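PDB 3FLP: SAP-like pentraxin from Limulus polyphemus, which probably works as a calcium-dependent, sugar-binding lectin, its subunits assembled into two stacked rings of seven. Local coordinates for residues V2-V7 against S195-S200; P20-M25 against D205-G210; L74-Q79 against Y100-V105. All coordinates share one frame; numbering follows the deposited sequence.

Contact 1. Residues V2-V7 against S195-S200; sequences VDIRDV and SWMEDS
Trp-196 reaches Val-7 with its indole N-H: NE1 donates to the carbonyl O of Val-7 at 2.8 Å, nearly straight (165° at the hydrogen). The oxygen lies at the indole edge, close to the ring plane, while the donor stands above the carbonyl plane. Tryptophan suits this buried place because a broad apolar ring brings just one N-H to satisfy. SD of Met-197 sits over one face of that ring, offset toward the rim. Bends at chi2 (-54°) and chi3 (-72°) curl the chain, and its CE meets Val-7 CG1 at 3.8 Å. Nearer the backbone, Met-197 CB packs 3.6 Å from Ile-4 CG1, and CG of Met-197 lies 3.5 Å from the carbonyl O of Ile-4. In the pentraxin fold, a flattened jelly roll, this joins the loop leading into strand 7-11 to the one between strands 194-195 and 201-204. Phe-201 meets the Trp-196 ring almost parallel to it, and Ile-4 and Val-7 pack on Val-7 and Ile-4 of a second subunit. On the looser, partly exposed side Arg-5 makes little contact across: it sends its CB away from Trp-196 and grips Asp-3 side-on, NE to OD2 at 2.7 Å and NH2 to OD1 at 2.9 Å. From the face opposite to NE, Arg-5 N donates to Asp-3 OD2, an Asx turn opening the 3-10 segment 4-6.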
# COMPACT_ATOMS: atom_id res chain seq x y z
N VAL A 2 18.79 -19.45 -2.08
CA VAL A 2 19.65 -20.03 -1.05
C VAL A 2 20.51 -18.96 -0.38
O VAL A 2 21.24 -18.23 -1.05
CB VAL A 2 20.57 -21.11 -1.64
CG1 VAL A 2 21.32 -21.82 -0.53
CG2 VAL A 2 19.75 -22.09 -2.44
N ASP A 3 20.43 -18.88 0.95
CA ASP A 3 21.19 -17.90 1.72
C ASP A 3 22.62 -18.39 1.96
O ASP A 3 22.85 -19.58 2.21
CB ASP A 3 20.50 -17.68 3.07
CG ASP A 3 20.94 -16.41 3.76
OD1 ASP A 3 20.30 -15.36 3.54
OD2 ASP A 3 21.93 -16.45 4.51
N ILE A 4 23.58 -17.47 1.91
CA ILE A 4 24.98 -17.80 2.12
C ILE A 4 25.25 -18.41 3.50
O ILE A 4 26.22 -19.14 3.68
CB ILE A 4 25.86 -16.56 1.92
CG1 ILE A 4 27.16 -16.97 1.23
CG2 ILE A 4 26.14 -15.88 3.27
CD1 ILE A 4 27.98 -15.79 0.76
N ARG A 5 24.38 -18.10 4.46
CA ARG A 5 24.54 -18.63 5.81
C ARG A 5 24.25 -20.13 5.88
O ARG A 5 24.60 -20.77 6.86
CB ARG A 5 23.66 -17.86 6.80
CG ARG A 5 24.26 -16.51 7.19
CD ARG A 5 23.23 -15.56 7.82
NE ARG A 5 22.19 -15.21 6.87
CZ ARG A 5 21.26 -14.27 7.06
NH1 ARG A 5 21.25 -13.56 8.19
NH2 ARG A 5 20.35 -14.04 6.12
N ASP A 6 23.62 -20.67 4.85
CA ASP A 6 23.29 -22.10 4.82
C ASP A 6 24.32 -22.94 4.06
O ASP A 6 24.14 -24.14 3.88
CB ASP A 6 21.89 -22.34 4.22
CG ASP A 6 20.76 -21.84 5.12
OD1 ASP A 6 20.75 -22.17 6.33
OD2 ASP A 6 19.86 -21.13 4.63
N VAL A 7 25.40 -22.31 3.58
CA VAL A 7 26.45 -23.05 2.89
C VAL A 7 27.08 -23.93 3.95
O VAL A 7 27.22 -23.52 5.10
CB VAL A 7 27.53 -22.10 2.30
CG1 VAL A 7 28.79 -22.89 1.91
CG2 VAL A 7 26.97 -21.39 1.08
N SER A 195 32.32 -13.98 10.23
CA SER A 195 30.96 -14.11 9.73
C SER A 195 31.05 -15.15 8.62
O SER A 195 31.77 -14.97 7.65
CB SER A 195 30.45 -12.78 9.17
OG SER A 195 29.15 -12.93 8.62
N TRP A 196 30.31 -16.25 8.78
CA TRP A 196 30.33 -17.34 7.82
C TRP A 196 30.23 -16.90 6.36
O TRP A 196 29.30 -16.20 5.97
CB TRP A 196 29.20 -18.32 8.13
CG TRP A 196 29.30 -19.63 7.37
CD1 TRP A 196 28.31 -20.25 6.67
CD2 TRP A 196 30.44 -20.50 7.32
NE1 TRP A 196 28.74 -21.47 6.20
CE2 TRP A 196 30.05 -21.65 6.59
CE3 TRP A 196 31.74 -20.43 7.83
CZ2 TRP A 196 30.91 -22.72 6.35
CZ3 TRP A 196 32.60 -21.50 7.59
CH2 TRP A 196 32.19 -22.62 6.86
N MET A 197 31.21 -17.33 5.56
CA MET A 197 31.28 -17.02 4.14
C MET A 197 31.54 -15.54 3.81
O MET A 197 31.45 -15.15 2.65
CB MET A 197 30.00 -17.50 3.44
CG MET A 197 29.72 -19.00 3.60
SD MET A 197 31.10 -20.07 3.10
CE MET A 197 31.06 -19.91 1.27
N GLU A 198 31.83 -14.73 4.82
CA GLU A 198 32.14 -13.32 4.59
C GLU A 198 33.60 -13.06 4.96
O GLU A 198 34.14 -11.99 4.72
CB GLU A 198 31.22 -12.39 5.39
CG GLU A 198 29.74 -12.50 5.01
CD GLU A 198 28.89 -11.35 5.56
OE1 GLU A 198 29.09 -10.94 6.72
OE2 GLU A 198 28.02 -10.85 4.82
N ASP A 199 34.24 -14.06 5.57
CA ASP A 199 35.64 -13.99 5.95
C ASP A 199 36.34 -15.15 5.25
O ASP A 199 36.05 -16.32 5.50
CB ASP A 199 35.78 -14.08 7.47
CG ASP A 199 35.37 -12.78 8.17
OD1 ASP A 199 36.08 -11.76 8.00
OD2 ASP A 199 34.33 -12.77 8.88
N SER A 200 37.25 -14.81 4.35
CA SER A 200 37.98 -15.79 3.55
C SER A 200 38.71 -16.87 4.32
O SER A 200 39.29 -16.63 5.37
CB SER A 200 39.00 -15.05 2.67
OG SER A 200 38.35 -14.09 1.87

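Contact 2. Residues P20-M25 against D205-G210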
# COMPACT_ATOMS: atom_id res chain seq x y z
N PRO A 20 41.48 -33.04 6.22
CA PRO A 20 40.54 -32.02 5.74
C PRO A 20 40.39 -30.89 6.77
O PRO A 20 40.19 -31.15 7.95
CB PRO A 20 39.25 -32.81 5.50
CG PRO A 20 39.38 -33.99 6.43
CD PRO A 20 40.83 -34.36 6.30
N HIS A 21 40.49 -29.65 6.31
CA HIS A 21 40.37 -28.51 7.21
C HIS A 21 40.19 -27.19 6.49
O HIS A 21 40.31 -27.09 5.27
CB HIS A 21 41.63 -28.38 8.09
CG HIS A 21 42.83 -27.88 7.34
ND1 HIS A 21 43.54 -28.67 6.46
CD2 HIS A 21 43.44 -26.67 7.33
CE1 HIS A 21 44.54 -27.97 5.94
NE2 HIS A 21 44.50 -26.75 6.46
N LEU A 22 39.90 -26.16 7.28
CA LEU A 22 39.74 -24.81 6.78
C LEU A 22 40.72 -23.98 7.61
O LEU A 22 40.95 -24.28 8.78
CB LEU A 22 38.33 -24.27 7.03
CG LEU A 22 37.10 -25.07 6.59
CD1 LEU A 22 35.85 -24.20 6.82
CD2 LEU A 22 37.22 -25.44 5.13
N ARG A 23 41.29 -22.94 7.00
CA ARG A 23 42.19 -22.05 7.72
C ARG A 23 41.82 -20.64 7.28
O ARG A 23 41.88 -20.32 6.09
CB ARG A 23 43.66 -22.32 7.38
CG ARG A 23 44.63 -21.49 8.23
CD ARG A 23 46.09 -21.70 7.84
NE ARG A 23 46.43 -21.01 6.60
CZ ARG A 23 46.82 -21.61 5.48
NH1 ARG A 23 46.93 -22.93 5.44
NH2 ARG A 23 47.10 -20.90 4.40
N PHE A 24 41.41 -19.81 8.23
CA PHE A 24 41.03 -18.45 7.87
C PHE A 24 42.25 -17.63 7.49
O PHE A 24 43.29 -17.69 8.16
CB PHE A 24 40.24 -17.81 9.00
CG PHE A 24 38.84 -18.32 9.11
CD1 PHE A 24 38.59 -19.55 9.72
CD2 PHE A 24 37.79 -17.62 8.54
CE1 PHE A 24 37.29 -20.07 9.75
CE2 PHE A 24 36.48 -18.14 8.56
CZ PHE A 24 36.23 -19.37 9.17
N MET A 25 42.11 -16.89 6.40
CA MET A 25 43.19 -16.07 5.87
C MET A 25 43.64 -14.93 6.78
O MET A 25 44.82 -14.61 6.83
CB MET A 25 42.78 -15.50 4.51
CG MET A 25 42.54 -16.55 3.44
SD MET A 25 44.04 -17.48 3.04
CE MET A 25 44.93 -16.26 2.08
N ASP A 205 42.62 -30.50 1.59
CA ASP A 205 42.50 -31.93 1.82
C ASP A 205 41.10 -32.54 1.65
O ASP A 205 40.64 -33.31 2.49
CB ASP A 205 43.07 -32.31 3.20
CG ASP A 205 44.62 -32.34 3.22
OD1 ASP A 205 45.24 -32.38 2.13
OD2 ASP A 205 45.21 -32.35 4.32
N GLY A 206 40.44 -32.18 0.56
CA GLY A 206 39.14 -32.75 0.26
C GLY A 206 37.88 -32.39 1.02
O GLY A 206 37.00 -33.24 1.15
N VAL A 207 37.77 -31.16 1.53
CA VAL A 207 36.53 -30.79 2.21
C VAL A 207 35.50 -30.64 1.10
O VAL A 207 35.86 -30.33 -0.05
CB VAL A 207 36.66 -29.47 3.00
CG1 VAL A 207 37.47 -29.70 4.27
CG2 VAL A 207 37.31 -28.39 2.14
N ILE A 208 34.23 -30.86 1.42
CA ILE A 208 33.17 -30.77 0.42
C ILE A 208 32.29 -29.57 0.68
O ILE A 208 31.77 -29.39 1.78
CB ILE A 208 32.29 -32.05 0.44
CG1 ILE A 208 33.18 -33.29 0.28
CG2 ILE A 208 31.27 -31.99 -0.69
CD1 ILE A 208 32.43 -34.60 0.47
N VAL A 209 32.12 -28.74 -0.35
CA VAL A 209 31.29 -27.55 -0.24
C VAL A 209 29.87 -27.90 -0.72
O VAL A 209 29.68 -28.39 -1.84
CB VAL A 209 31.83 -26.39 -1.10
CG1 VAL A 209 30.91 -25.17 -0.97
CG2 VAL A 209 33.26 -26.03 -0.67
N GLY A 210 28.88 -27.65 0.13
CA GLY A 210 27.51 -27.95 -0.23
C GLY A 210 26.54 -27.04 0.50
O GLY A 210 26.90 -25.93 0.92
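OD2 of Asp-205 accepts a hydrogen bond from the backbone N of Phe-19, the residue just before Pro-20, and the aspartate lies against the proline: Asp-205 CB comes to 3.5 Å from Pro-20 N. The setting is the edge of the pentraxin jelly roll, where the chain leaves strand 201-204 of one sheet and turns into strand 207-211 of the other. Asp-205 and Gly-206 both have positive phi, a conformation that glycine adopts with ease, and together they make that turn. Proline fits against it because its N carries no hydrogen that would need an acceptor. Its ring also lies against the turn's backbone, with Pro-20 CB 3.4 Å from the carbonyl O of Asp-205. His-21 ND1 bonds to the carbonyl O of Phe-19, so both backbone polar groups of Phe-19 are held from here. No hydrogen bond joins the two segments, and the remaining contacts are van der Waals, made by the methyls of Val-207. This compact branched residue points into the contact with CG1 anti to its carbonyl carbon (chi1 -75°). That methyl lies 3.8 Å from Pro-20 CB and 3.6 Å from the backbone N of His-21. Ile-9 and Phe-11 of strand 7-11 also touch Val-207, while residues 207-209 form an antiparallel ladder with a strand of a second subunit, carrying the sheet across the interface. The other methyl of Val-207, CG2, faces Leu-22 CD2 at 4.2 Å.

Contact 3. Residues L74-Q79 against Y100-V105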
# COMPACT_ATOMS: atom_id res chain seq x y z
N LEU A 74 25.55 -35.32 24.98
CA LEU A 74 26.52 -34.42 24.37
C LEU A 74 27.40 -33.75 25.42
O LEU A 74 26.91 -33.26 26.43
CB LEU A 74 25.82 -33.33 23.56
CG LEU A 74 26.75 -32.27 22.95
CD1 LEU A 74 27.68 -32.90 21.92
CD2 LEU A 74 25.92 -31.17 22.32
N ASN A 75 28.71 -33.74 25.16
CA ASN A 75 29.66 -33.10 26.05
C ASN A 75 30.44 -32.06 25.24
O ASN A 75 31.05 -32.39 24.22
CB ASN A 75 30.60 -34.12 26.67
CG ASN A 75 30.25 -34.45 28.11
OD1 ASN A 75 29.12 -34.84 28.41
ND2 ASN A 75 31.22 -34.28 29.00
N LEU A 76 30.40 -30.81 25.69
CA LEU A 76 31.10 -29.75 24.99
C LEU A 76 32.29 -29.29 25.80
O LEU A 76 32.17 -28.98 26.99
CB LEU A 76 30.15 -28.57 24.72
CG LEU A 76 28.94 -28.91 23.84
CD1 LEU A 76 27.98 -27.73 23.82
CD2 LEU A 76 29.41 -29.27 22.43
N GLY A 77 33.45 -29.24 25.15
CA GLY A 77 34.65 -28.84 25.84
C GLY A 77 35.28 -27.56 25.34
O GLY A 77 35.08 -27.14 24.19
N LEU A 78 36.07 -26.94 26.21
CA LEU A 78 36.77 -25.72 25.90
C LEU A 78 38.15 -25.74 26.56
O LEU A 78 38.31 -26.23 27.68
CB LEU A 78 35.99 -24.51 26.43
CG LEU A 78 36.68 -23.15 26.23
CD1 LEU A 78 36.84 -22.87 24.73
CD2 LEU A 78 35.86 -22.05 26.90
N GLN A 79 39.14 -25.23 25.84
CA GLN A 79 40.48 -25.15 26.37
C GLN A 79 40.97 -23.74 26.03
O GLN A 79 40.84 -23.30 24.89
CB GLN A 79 41.39 -26.22 25.73
CG GLN A 79 42.87 -25.99 26.00
CD GLN A 79 43.77 -27.15 25.58
OE1 GLN A 79 44.98 -26.97 25.42
NE2 GLN A 79 43.19 -28.33 25.41
N TYR A 100 22.71 -30.02 14.91
CA TYR A 100 22.57 -29.42 16.23
C TYR A 100 23.23 -28.05 16.19
O TYR A 100 24.19 -27.85 15.44
CB TYR A 100 23.25 -30.27 17.31
CG TYR A 100 22.73 -31.68 17.40
CD1 TYR A 100 23.30 -32.70 16.64
CD2 TYR A 100 21.62 -31.99 18.19
CE1 TYR A 100 22.78 -33.99 16.65
CE2 TYR A 100 21.08 -33.28 18.21
CZ TYR A 100 21.66 -34.27 17.44
OH TYR A 100 21.12 -35.54 17.43
N HIS A 101 22.72 -27.10 16.96
CA HIS A 101 23.37 -25.81 17.01
C HIS A 101 24.16 -25.81 18.30
O HIS A 101 23.64 -26.13 19.36
CB HIS A 101 22.36 -24.64 17.02
CG HIS A 101 23.02 -23.30 16.90
ND1 HIS A 101 23.58 -22.65 17.98
CD2 HIS A 101 23.29 -22.53 15.82
CE1 HIS A 101 24.16 -21.53 17.56
NE2 HIS A 101 23.99 -21.44 16.26
N VAL A 102 25.44 -25.49 18.19
CA VAL A 102 26.31 -25.48 19.35
C VAL A 102 27.00 -24.14 19.48
O VAL A 102 27.38 -23.52 18.48
CB VAL A 102 27.37 -26.62 19.25
CG1 VAL A 102 28.49 -26.40 20.25
CG2 VAL A 102 26.70 -27.97 19.52
N CYS A 103 27.15 -23.68 20.71
CA CYS A 103 27.81 -22.41 20.93
C CYS A 103 28.65 -22.45 22.21
O CYS A 103 28.23 -23.00 23.23
CB CYS A 103 26.77 -21.29 21.00
SG CYS A 103 27.54 -19.67 20.68
N HIS A 104 29.85 -21.88 22.14
CA HIS A 104 30.76 -21.80 23.27
C HIS A 104 30.91 -20.33 23.62
O HIS A 104 31.27 -19.52 22.77
CB HIS A 104 32.15 -22.36 22.93
CG HIS A 104 32.20 -23.85 22.83
ND1 HIS A 104 31.56 -24.56 21.84
CD2 HIS A 104 32.86 -24.76 23.58
CE1 HIS A 104 31.82 -25.85 21.98
NE2 HIS A 104 32.61 -26.00 23.02
N VAL A 105 30.65 -19.98 24.88
CA VAL A 105 30.76 -18.61 25.35
C VAL A 105 31.90 -18.53 26.36
O VAL A 105 31.88 -19.22 27.38
CB VAL A 105 29.45 -18.16 26.02
CG1 VAL A 105 29.63 -16.82 26.72
CG2 VAL A 105 28.34 -18.07 24.96
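Chi1 places CG of Leu-76 anti to its carbonyl carbon (-61°) and CG1 of Val-102 anti to its backbone N; the two side chains reach toward each other tip to tip, the CD methyls beyond CG of Leu-76 meeting that CG1. They meet between the two sheets of the pentraxin beta sandwich: strand 73-80 belongs to one and strand 100-107 to the other. The short segments approach to 8.6 Å and cross at -34°, as in face-to-face packing of twisted sheets. Leucine and valine suit this buried layer, since branched apolar side chains fill it with methyls. CD2 of Leu-76 comes to 3.7 Å from Val-102 CG1, while CD1 touches the same methyl from the neighbouring branch. Leu-74 adds a looser contact, its CD2 4.3 Å from Val-102 CG2. On the far face of strand 100-107, the side chain of Cys-103 turns away and forms a disulfide with Cys-37 of the adjacent strand. His-104 brings a polar ring into this layer, where Thr-64 of strand 60-68 touches it. Its NE2 donates to the carbonyl O of Gly-77 at 3.0 Å, but the bond is weak because the angle at the hydrogen is only 124°. Gly-77 offers that oxygen near the imidazole plane, at the ring edge. Beside it, CB of Leu-78 also lies at the ring edge, 4.2 Å from His-104 CD2.

How the contacts relate
From the N terminus, residues 2-7 come first and meet 195-200 near the far end of the chain, closing the loop of contact 1. Residues 20-25 open a second long loop, which contact 2 closes at 205-210. Since 20-25 lies inside the first loop and 205-210 beyond its end, contacts 1 and 2 cross. They also touch: Ser-200 O lies 3.0 Å from Met-25 N, a probable hydrogen bond, and both border a second subunit. Contact 3, a short loop from 74-79 to 100-105, nests inside both and touches neither. It joins the two sheets near the middle of the sandwich, while contacts 1 and 2 tie N-terminal elements to C-terminal ones.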